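Local coordinates for protein carbohydrate binding family 6 (Clostridium thermocellum, PDB 5A8C) that probably hydrolyses terminal alpha-L-arabinofuranosidic bonds, as an arabinofuranosidase of glycoside hydrolase family 43 built on a five-bladed beta-propeller, at residues Y226-I237 with Y263-I271; K252-P260 with T313-V321. One frame throughout, in Å; residues are numbered along the deposited sequence. Where two conformers were deposited one is given.

How the interactions relate
Both interactions join one four-stranded antiparallel sheet to later parts of the chain: interaction 1 through the loop between its two inner strands, interaction 2 through its outer strand 250-256. Interaction 1 is buried and lies near the calcium ion. It combines a straight amide hydrogen bond, a water bridge and a methyl group over an imidazole. Interaction 2 is only partly buried, and its residues pack mainly through aliphatic groups and prolines about one backbone hydrogen bond. The two touch directly, with centres about 11 Å apart. Ile237 O lies 2.8 Å from Ile255 N, a probable hydrogen bond between neighbouring strands. Gln258 NE2 reaches Ser235 O, which also accepts from Asn267 within interaction 1.

Interaction 1. Residues Y226-I237 with Y263-I271; sequences YASDFSQGASKI and YSNNNHHAI. With CA (calcium ion), chain B.
In Ile237 the CG2 methyl lies opposite the backbone N about the CA-CB bond, and His269 sets its ring between the backbone N and the carbonyl carbon (chi1 72°); together these torsions bring the methyl over the imidazole. The contact joins a blade of the five-bladed beta-propeller, through the loop between strands 221-228 and 237-242, to the segment leading into strand 270-274 of the next sheet. Ile237 CG2 stands 3.5 Å from the centroid of the His269 ring, almost on the ring normal, a CH-pi contact. Ile237 CD1 reaches on to His269 ND1, a buried atom with no polar partner in the model. The other ring nitrogen, NE2, is hydrogen-bonded to Ser225.

Asn267 holds the middle. Its ND2 donates to Ser235 O at 3.1 Å, with an N-H...O angle of 177°. The oxygen lies in the plane of the Asn267 amide, but ND2 sits above the carbonyl plane of Ser235. Pro257 O is a second acceptor for ND2. Water 1 donates to Ser235 OG and accepts from Asn267 N. Ser235 OG in turn donates to Ser228 O at 2.7 Å, which ties the loop to its strand. At the outer end, the Phe230 ring presents its edge to Ser264 O, 3.4 Å from CE2.

His268 points away from this packing. Its ND1 is hydrogen-bonded to a bound Tris molecule, probably from the crystallisation liquor, and its NE2 binds the calcium ion at 2.5 Å.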
loop_
_atom_site.group_PDB
_atom_site.type_symbol
_atom_site.label_atom_id
_atom_site.label_comp_id
_atom_site.label_asym_id
_atom_site.label_seq_id
_atom_site.Cartn_x
_atom_site.Cartn_y
_atom_site.Cartn_z
ATOM N N TYR A 226 1.364 -4.232 -8.519
ATOM C CA TYR A 226 -0.048 -3.937 -8.394
ATOM C C TYR A 226 -0.827 -5.203 -8.130
ATOM O O TYR A 226 -0.313 -6.325 -8.370
ATOM C CB TYR A 226 -0.582 -3.262 -9.652
ATOM C CG TYR A 226 -0.465 -4.082 -10.916
ATOM C CD1 TYR A 226 0.729 -4.159 -11.622
ATOM C CD2 TYR A 226 -1.543 -4.793 -11.403
ATOM C CE1 TYR A 226 0.825 -4.900 -12.784
ATOM C CE2 TYR A 226 -1.469 -5.540 -12.575
ATOM C CZ TYR A 226 -0.273 -5.588 -13.278
ATOM O OH TYR A 226 -0.160 -6.260 -14.488
ATOM N N ALA A 227 -2.061 -5.063 -7.683
ATOM C CA ALA A 227 -2.990 -6.169 -7.598
ATOM C C ALA A 227 -3.792 -6.257 -8.896
ATOM O O ALA A 227 -4.366 -5.256 -9.356
ATOM C CB ALA A 227 -3.913 -6.023 -6.405
ATOM N N SER A 228 -3.829 -7.459 -9.455
ATOM C CA SER A 228 -4.591 -7.698 -10.711
ATOM C C SER A 228 -6.041 -7.966 -10.396
ATOM O O SER A 228 -6.464 -8.175 -9.257
ATOM C CB SER A 228 -3.948 -8.783 -11.530
ATOM O OG SER A 228 -3.991 -10.002 -10.854
ATOM N N ASP A 229 -6.843 -7.939 -11.488
ATOM C CA ASP A 229 -8.272 -8.131 -11.369
ATOM C C ASP A 229 -8.621 -9.635 -11.201
ATOM O O ASP A 229 -7.760 -10.462 -11.002
ATOM C CB ASP A 229 -8.946 -7.421 -12.511
ATOM C CG ASP A 229 -8.673 -8.020 -13.884
ATOM O OD1 ASP A 229 -8.351 -9.224 -13.975
ATOM O OD2 ASP A 229 -8.792 -7.234 -14.875
ATOM N N PHE A 230 -9.903 -9.910 -11.261
ATOM C CA PHE A 230 -10.444 -11.254 -11.055
ATOM C C PHE A 230 -10.801 -11.946 -12.390
ATOM O O PHE A 230 -11.573 -12.879 -12.427
ATOM C CB PHE A 230 -11.588 -11.208 -10.053
ATOM C CG PHE A 230 -11.120 -10.917 -8.617
ATOM C CD1 PHE A 230 -10.823 -9.636 -8.215
ATOM C CD2 PHE A 230 -10.912 -11.937 -7.710
ATOM C CE1 PHE A 230 -10.371 -9.366 -6.916
ATOM C CE2 PHE A 230 -10.464 -11.678 -6.420
ATOM C CZ PHE A 230 -10.193 -10.390 -6.015
ATOM N N SER A 231 -10.241 -11.439 -13.496
ATOM C CA SER A 231 -10.637 -11.903 -14.835
ATOM C C SER A 231 -10.058 -13.205 -15.308
ATOM O O SER A 231 -10.534 -13.773 -16.291
ATOM C CB SER A 231 -10.299 -10.826 -15.840
ATOM O OG SER A 231 -8.911 -10.757 -16.064
ATOM N N GLN A 232 -9.047 -13.736 -14.636
ATOM C CA GLN A 232 -8.528 -15.049 -15.023
ATOM C C GLN A 232 -8.171 -15.885 -13.783
ATOM O O GLN A 232 -7.262 -16.724 -13.802
ATOM C CB GLN A 232 -7.376 -14.913 -16.010
ATOM C CG GLN A 232 -6.249 -14.008 -15.574
ATOM C CD GLN A 232 -5.195 -13.793 -16.628
ATOM O OE1 GLN A 232 -5.537 -13.497 -17.788
ATOM N NE2 GLN A 232 -3.882 -13.887 -16.249
ATOM N N GLY A 233 -9.003 -15.698 -12.757
ATOM C CA GLY A 233 -8.788 -16.267 -11.462
ATOM C C GLY A 233 -8.708 -15.152 -10.451
ATOM O O GLY A 233 -9.139 -14.035 -10.659
ATOM N N ALA A 234 -8.239 -15.483 -9.292
ATOM C CA ALA A 234 -8.218 -14.530 -8.194
ATOM C C ALA A 234 -7.068 -13.534 -8.329
ATOM O O ALA A 234 -6.045 -13.804 -8.964
ATOM C CB ALA A 234 -8.148 -15.282 -6.893
ATOM N N SER A 235 -7.210 -12.378 -7.692
ATOM C CA SER A 235 -6.228 -11.318 -7.760
ATOM C C SER A 235 -4.839 -11.784 -7.296
ATOM O O SER A 235 -4.704 -12.405 -6.233
ATOM C CB SER A 235 -6.693 -10.177 -6.875
ATOM O OG SER A 235 -5.781 -9.092 -6.846
ATOM N N LYS A 236 -3.828 -11.434 -8.071
ATOM C CA LYS A 236 -2.421 -11.690 -7.757
ATOM C C LYS A 236 -1.679 -10.379 -7.700
ATOM O O LYS A 236 -2.101 -9.397 -8.356
ATOM C CB LYS A 236 -1.796 -12.664 -8.725
ATOM C CG LYS A 236 -2.428 -14.043 -8.730
ATOM C CD LYS A 236 -1.759 -15.060 -9.595
ATOM C CE LYS A 236 -2.431 -16.423 -9.537
ATOM N NZ LYS A 236 -1.771 -17.428 -10.411
ATOM N N ILE A 237 -0.544 -10.348 -7.048
ATOM C CA ILE A 237 0.364 -9.207 -7.108
ATOM C C ILE A 237 1.286 -9.446 -8.300
ATOM O O ILE A 237 2.027 -10.438 -8.324
ATOM C CB ILE A 237 1.162 -9.012 -5.820
ATOM C CG1 ILE A 237 0.282 -8.956 -4.589
ATOM C CG2 ILE A 237 2.046 -7.770 -5.961
ATOM C CD1 ILE A 237 -0.853 -7.924 -4.619
ATOM N N TYR A 263 -9.451 -16.844 1.023
ATOM C CA TYR A 263 -10.859 -16.876 0.610
ATOM C C TYR A 263 -11.079 -16.251 -0.774
ATOM O O TYR A 263 -12.141 -15.715 -1.060
ATOM C CB TYR A 263 -11.766 -16.252 1.649
ATOM C CG TYR A 263 -11.732 -16.943 2.987
ATOM C CD1 TYR A 263 -10.790 -16.618 3.941
ATOM C CD2 TYR A 263 -12.662 -17.923 3.304
ATOM C CE1 TYR A 263 -10.770 -17.231 5.192
ATOM C CE2 TYR A 263 -12.635 -18.565 4.534
ATOM C CZ TYR A 263 -11.714 -18.169 5.473
ATOM O OH TYR A 263 -11.703 -18.750 6.725
ATOM N N SER A 264 -10.079 -16.391 -1.653
ATOM C CA SER A 264 -10.182 -15.877 -3.035
ATOM C C SER A 264 -10.572 -14.419 -3.084
ATOM O O SER A 264 -11.220 -13.953 -4.010
ATOM C CB SER A 264 -11.132 -16.720 -3.885
ATOM O OG SER A 264 -10.669 -18.068 -3.891
ATOM N N ASN A 265 -10.105 -13.646 -2.092
ATOM C CA ASN A 265 -10.469 -12.244 -1.978
ATOM C C ASN A 265 -9.275 -11.331 -2.273
ATOM O O ASN A 265 -8.301 -11.749 -2.892
ATOM C CB ASN A 265 -11.155 -11.996 -0.641
ATOM C CG ASN A 265 -12.229 -10.887 -0.743
ATOM O OD1 ASN A 265 -11.941 -9.686 -1.045
ATOM N ND2 ASN A 265 -13.442 -11.246 -0.455
ATOM N N ASN A 266 -9.363 -10.070 -1.882
ATOM C CA ASN A 266 -8.364 -9.122 -2.294
ATOM C C ASN A 266 -6.992 -9.390 -1.708
ATOM O O ASN A 266 -6.799 -10.076 -0.686
ATOM C CB ASN A 266 -8.828 -7.680 -2.102
ATOM C CG ASN A 266 -9.301 -7.368 -0.704
ATOM O OD1 ASN A 266 -8.796 -7.937 0.292
ATOM N ND2 ASN A 266 -10.311 -6.522 -0.605
ATOM N N ASN A 267 -6.001 -8.818 -2.389
ATOM C CA ASN A 267 -4.579 -9.103 -2.219
ATOM C C ASN A 267 -3.855 -7.761 -2.339
ATOM O O ASN A 267 -4.111 -7.063 -3.330
ATOM C CB ASN A 267 -4.178 -10.100 -3.324
ATOM C CG ASN A 267 -2.885 -10.858 -3.130
ATOM O OD1 ASN A 267 -2.100 -10.623 -2.208
ATOM N ND2 ASN A 267 -2.659 -11.820 -4.039
ATOM N N HIS A 268 -3.070 -7.338 -1.344
ATOM C CA HIS A 268 -2.500 -5.991 -1.355
ATOM C C HIS A 268 -1.160 -6.025 -0.652
ATOM O O HIS A 268 -1.016 -6.637 0.390
ATOM C CB HIS A 268 -3.435 -5.041 -0.623
ATOM C CG HIS A 268 -3.196 -3.564 -0.905
ATOM N ND1 HIS A 268 -4.170 -2.788 -1.484
ATOM C CD2 HIS A 268 -2.145 -2.732 -0.670
ATOM C CE1 HIS A 268 -3.678 -1.547 -1.587
ATOM N NE2 HIS A 268 -2.459 -1.486 -1.138
ATOM N N HIS A 269 -0.172 -5.384 -1.228
ATOM C CA HIS A 269 1.213 -5.542 -0.794
ATOM C C HIS A 269 2.011 -4.248 -0.736
ATOM O O HIS A 269 1.628 -3.192 -1.300
ATOM C CB HIS A 269 1.889 -6.428 -1.924
ATOM C CG HIS A 269 2.087 -5.649 -3.176
ATOM N ND1 HIS A 269 1.046 -5.008 -3.820
ATOM C CD2 HIS A 269 3.249 -5.205 -3.742
ATOM C CE1 HIS A 269 1.583 -4.231 -4.757
ATOM N NE2 HIS A 269 2.910 -4.370 -4.776
ATOM N N ALA A 270 3.213 -4.397 -0.186
ATOM C CA ALA A 270 4.288 -3.403 -0.339
ATOM C C ALA A 270 5.591 -4.205 -0.418
ATOM O O ALA A 270 5.720 -5.279 0.138
ATOM C CB ALA A 270 4.335 -2.375 0.748
ATOM N N ILE A 271 6.595 -3.606 -1.062
ATOM C CA ILE A 271 7.955 -4.172 -1.183
ATOM C C ILE A 271 8.944 -3.245 -0.497
ATOM O O ILE A 271 8.916 -2.042 -0.774
ATOM C CB ILE A 271 8.308 -4.344 -2.688
ATOM C CG1 ILE A 271 7.353 -5.324 -3.347
ATOM C CG2 ILE A 271 9.748 -4.760 -2.839
ATOM C CD1 ILE A 271 7.384 -5.405 -4.842
HETATM CA CA CA B . -0.716 0.298 -1.234
HETATM O O HOH W 1 -7.133 -7.570 -4.841
HETATM O O HOH W 2 0.273 -1.309 -2.837
HETATM O O HOH W 3 -2.184 2.279 -1.142
HETATM O O HOH W 4 -1.400 0.422 1.095
HETATM O O HOH W 5 -1.206 1.136 -3.475
HETATM O O HOH W 6 0.951 1.986 -1.319
#

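Interaction 2. Residues K252-P260 with T313-V321; sequences KGVILPQPP and TIKQVVPTV
Residues 252-260 and 313-321 run in the same direction, 2° apart end to end, and one backbone hydrogen bond joins them, from Val317 N to Ile255 O at 2.8 Å. Its N-H...O angle is 168°. Water 7 adds a second link, donating to both Val254 O and Ile314 O.

On the buried side, Ile255 touches two residues with different branches. Its CD1 meets Ile314 CD1 at 3.9 Å, and its CG2 meets Val317 CG2 at 4.0 Å. Val317 also uses its other methyl. With CG1 anti to the backbone N (chi1 172°), that branch meets Leu256 CD1 at 3.7 Å. Val280 and Met306, from strands 277-284 and 300-306, also touch Val317.

Residues 252-260 include the last part of strand 250-256, an outer strand of a four-stranded antiparallel propeller sheet. Two classic beta bulges interrupt its pairing with strand 237-242: Lys252 and Gly253 both face Tyr239, and Ile255 and Leu256 both face Ile237. The chain turns a corner at Ile255. Residues 313-321, which have no regular secondary structure, follow it past this corner.

Gln316 lies on the exposed side. Its extended side chain runs beside Val254, pointing the same way, and OE1 approaches Val254 CG1. The NE2 end of the same amide packs on the Pro257 ring, 3.8 Å from CG. Farther along, Pro319 CB rests 3.6 Å from Pro260 CD. Pro260 CG then meets Val321 CG1 at 3.9 Å.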
loop_
_atom_site.group_PDB
_atom_site.type_symbol
_atom_site.label_atom_id
_atom_site.label_comp_id
_atom_site.label_asym_id
_atom_site.label_seq_id
_atom_site.Cartn_x
_atom_site.Cartn_y
_atom_site.Cartn_z
ATOM N N LYS A 252 6.219 -8.391 -16.449
ATOM C CA LYS A 252 7.211 -9.388 -16.100
ATOM C C LYS A 252 6.690 -10.605 -15.338
ATOM O O LYS A 252 7.407 -11.602 -15.302
ATOM C CB LYS A 252 8.342 -8.773 -15.326
ATOM C CG LYS A 252 9.103 -7.696 -16.061
ATOM C CD LYS A 252 9.826 -8.178 -17.293
ATOM C CE LYS A 252 10.569 -7.046 -17.974
ATOM N NZ LYS A 252 11.187 -7.460 -19.252
ATOM N N GLY A 253 5.491 -10.562 -14.793
ATOM C CA GLY A 253 4.930 -11.735 -14.117
ATOM C C GLY A 253 4.353 -11.455 -12.780
ATOM O O GLY A 253 3.945 -10.344 -12.433
ATOM N N VAL A 254 4.313 -12.513 -11.963
ATOM C CA VAL A 254 3.684 -12.555 -10.647
ATOM C C VAL A 254 4.728 -12.500 -9.546
ATOM O O VAL A 254 5.664 -13.287 -9.518
ATOM C CB VAL A 254 2.837 -13.856 -10.510
ATOM C CG1 VAL A 254 2.323 -14.012 -9.096
ATOM C CG2 VAL A 254 1.680 -13.842 -11.513
ATOM N N ILE A 255 4.537 -11.570 -8.625
ATOM C CA ILE A 255 5.298 -11.506 -7.379
ATOM C C ILE A 255 4.692 -12.362 -6.290
ATOM O O ILE A 255 5.396 -13.091 -5.587
ATOM C CB ILE A 255 5.430 -10.062 -6.885
ATOM C CG1 ILE A 255 6.195 -9.220 -7.909
ATOM C CG2 ILE A 255 6.100 -10.045 -5.505
ATOM C CD1 ILE A 255 6.317 -7.762 -7.555
ATOM N N LEU A 256 3.382 -12.287 -6.104
ATOM C CA LEU A 256 2.701 -12.953 -4.985
ATOM C C LEU A 256 1.389 -13.524 -5.481
ATOM O O LEU A 256 0.574 -12.771 -6.014
ATOM C CB LEU A 256 2.461 -11.999 -3.844
ATOM C CG LEU A 256 1.964 -12.641 -2.546
ATOM C CD1 LEU A 256 3.071 -13.393 -1.811
ATOM C CD2 LEU A 256 1.354 -11.572 -1.648
ATOM N N PRO A 257 1.190 -14.827 -5.421
ATOM C CA PRO A 257 -0.112 -15.403 -5.751
ATOM C C PRO A 257 -1.121 -15.124 -4.631
ATOM O O PRO A 257 -0.840 -14.339 -3.737
ATOM C CB PRO A 257 0.221 -16.898 -5.877
ATOM C CG PRO A 257 1.218 -17.098 -4.814
ATOM C CD PRO A 257 2.063 -15.859 -4.782
ATOM N N GLN A 258 -2.295 -15.745 -4.702
ATOM C CA GLN A 258 -3.164 -15.693 -3.498
ATOM C C GLN A 258 -2.421 -16.338 -2.338
ATOM O O GLN A 258 -1.970 -17.473 -2.461
ATOM C CB GLN A 258 -4.452 -16.460 -3.733
ATOM C CG GLN A 258 -5.473 -15.676 -4.527
ATOM C CD GLN A 258 -6.200 -14.655 -3.689
ATOM O OE1 GLN A 258 -6.658 -14.975 -2.584
ATOM N NE2 GLN A 258 -6.381 -13.461 -4.198
ATOM N N PRO A 259 -2.322 -15.637 -1.220
ATOM C CA PRO A 259 -1.752 -16.284 -0.016
ATOM C C PRO A 259 -2.675 -17.355 0.504
ATOM O O PRO A 259 -3.878 -17.359 0.185
ATOM C CB PRO A 259 -1.657 -15.144 0.978
ATOM C CG PRO A 259 -2.258 -14.047 0.427
ATOM C CD PRO A 259 -2.739 -14.261 -0.939
ATOM N N PRO A 260 -2.187 -18.226 1.379
ATOM C CA PRO A 260 -3.097 -19.142 2.079
ATOM C C PRO A 260 -4.115 -18.396 2.912
ATOM O O PRO A 260 -3.915 -17.258 3.343
ATOM C CB PRO A 260 -2.152 -19.990 2.943
ATOM C CG PRO A 260 -0.980 -19.111 3.134
ATOM C CD PRO A 260 -0.817 -18.312 1.861
ATOM N N THR A 313 14.628 -9.446 -12.598
ATOM C CA THR A 313 13.256 -9.844 -12.344
ATOM C C THR A 313 13.169 -10.340 -10.895
ATOM O O THR A 313 14.167 -10.635 -10.218
ATOM C CB THR A 313 12.767 -10.885 -13.337
ATOM O OG1 THR A 313 13.591 -12.040 -13.308
ATOM C CG2 THR A 313 12.759 -10.287 -14.747
ATOM N N ILE A 314 11.931 -10.376 -10.412
ATOM C CA ILE A 314 11.618 -10.795 -9.043
ATOM C C ILE A 314 11.132 -12.236 -9.057
ATOM O O ILE A 314 10.213 -12.584 -9.804
ATOM C CB ILE A 314 10.574 -9.851 -8.414
ATOM C CG1 ILE A 314 11.151 -8.453 -8.308
ATOM C CG2 ILE A 314 10.136 -10.394 -7.059
ATOM C CD1 ILE A 314 10.148 -7.400 -7.913
ATOM N N LYS A 315 11.736 -13.078 -8.214
ATOM C CA LYS A 315 11.229 -14.457 -8.064
ATOM C C LYS A 315 9.906 -14.433 -7.356
ATOM O O LYS A 315 9.673 -13.664 -6.448
ATOM C CB LYS A 315 12.115 -15.349 -7.206
ATOM C CG LYS A 315 13.446 -15.635 -7.819
ATOM C CD LYS A 315 14.248 -16.623 -6.975
ATOM C CE LYS A 315 15.703 -16.173 -6.749
ATOM N NZ LYS A 315 16.460 -16.803 -5.609
ATOM N N GLN A 316 9.026 -15.302 -7.785
ATOM C CA GLN A 316 7.746 -15.378 -7.114
ATOM C C GLN A 316 7.948 -15.725 -5.616
ATOM O O GLN A 316 8.669 -16.654 -5.269
ATOM C CB GLN A 316 6.853 -16.403 -7.780
ATOM C CG GLN A 316 5.455 -16.428 -7.183
ATOM C CD GLN A 316 4.546 -17.196 -8.036
ATOM O OE1 GLN A 316 4.508 -17.068 -9.287
ATOM N NE2 GLN A 316 3.796 -18.029 -7.391
ATOM N N VAL A 317 7.275 -14.957 -4.753
ATOM C CA VAL A 317 7.346 -15.155 -3.312
ATOM C C VAL A 317 6.618 -16.408 -2.928
ATOM O O VAL A 317 5.553 -16.743 -3.495
ATOM C CB VAL A 317 6.742 -13.907 -2.612
ATOM C CG1 VAL A 317 6.585 -14.094 -1.090
ATOM C CG2 VAL A 317 7.603 -12.665 -2.879
ATOM N N VAL A 318 7.187 -17.074 -1.923
ATOM C CA VAL A 318 6.619 -18.284 -1.350
ATOM C C VAL A 318 6.054 -17.954 0.024
ATOM O O VAL A 318 6.802 -17.733 0.984
ATOM C CB VAL A 318 7.684 -19.355 -1.226
ATOM C CG1 VAL A 318 7.130 -20.594 -0.576
ATOM C CG2 VAL A 318 8.246 -19.688 -2.599
ATOM N N PRO A 319 4.705 -17.881 0.155
ATOM C CA PRO A 319 4.162 -17.589 1.463
ATOM C C PRO A 319 4.561 -18.668 2.474
ATOM O O PRO A 319 4.553 -19.852 2.140
ATOM C CB PRO A 319 2.648 -17.559 1.201
ATOM C CG PRO A 319 2.488 -17.149 -0.224
ATOM C CD PRO A 319 3.659 -17.837 -0.899
ATOM N N THR A 320 4.850 -18.257 3.692
ATOM C CA THR A 320 5.180 -19.176 4.738
ATOM C C THR A 320 4.179 -19.072 5.869
ATOM O O THR A 320 3.543 -18.046 6.097
ATOM C CB THR A 320 6.614 -18.948 5.327
ATOM O OG1 THR A 320 6.670 -17.690 5.983
ATOM C CG2 THR A 320 7.716 -19.091 4.293
ATOM N N VAL A 321 4.056 -20.150 6.620
ATOM C CA VAL A 321 3.054 -20.232 7.687
ATOM C C VAL A 321 3.679 -20.694 9.012
ATOM O O VAL A 321 2.957 -21.035 9.942
ATOM C CB VAL A 321 1.850 -21.123 7.277
ATOM C CG1 VAL A 321 1.182 -20.514 6.045
ATOM C CG2 VAL A 321 2.256 -22.564 7.053
HETATM O O HOH W 7 7.961 -13.555 -10.941
#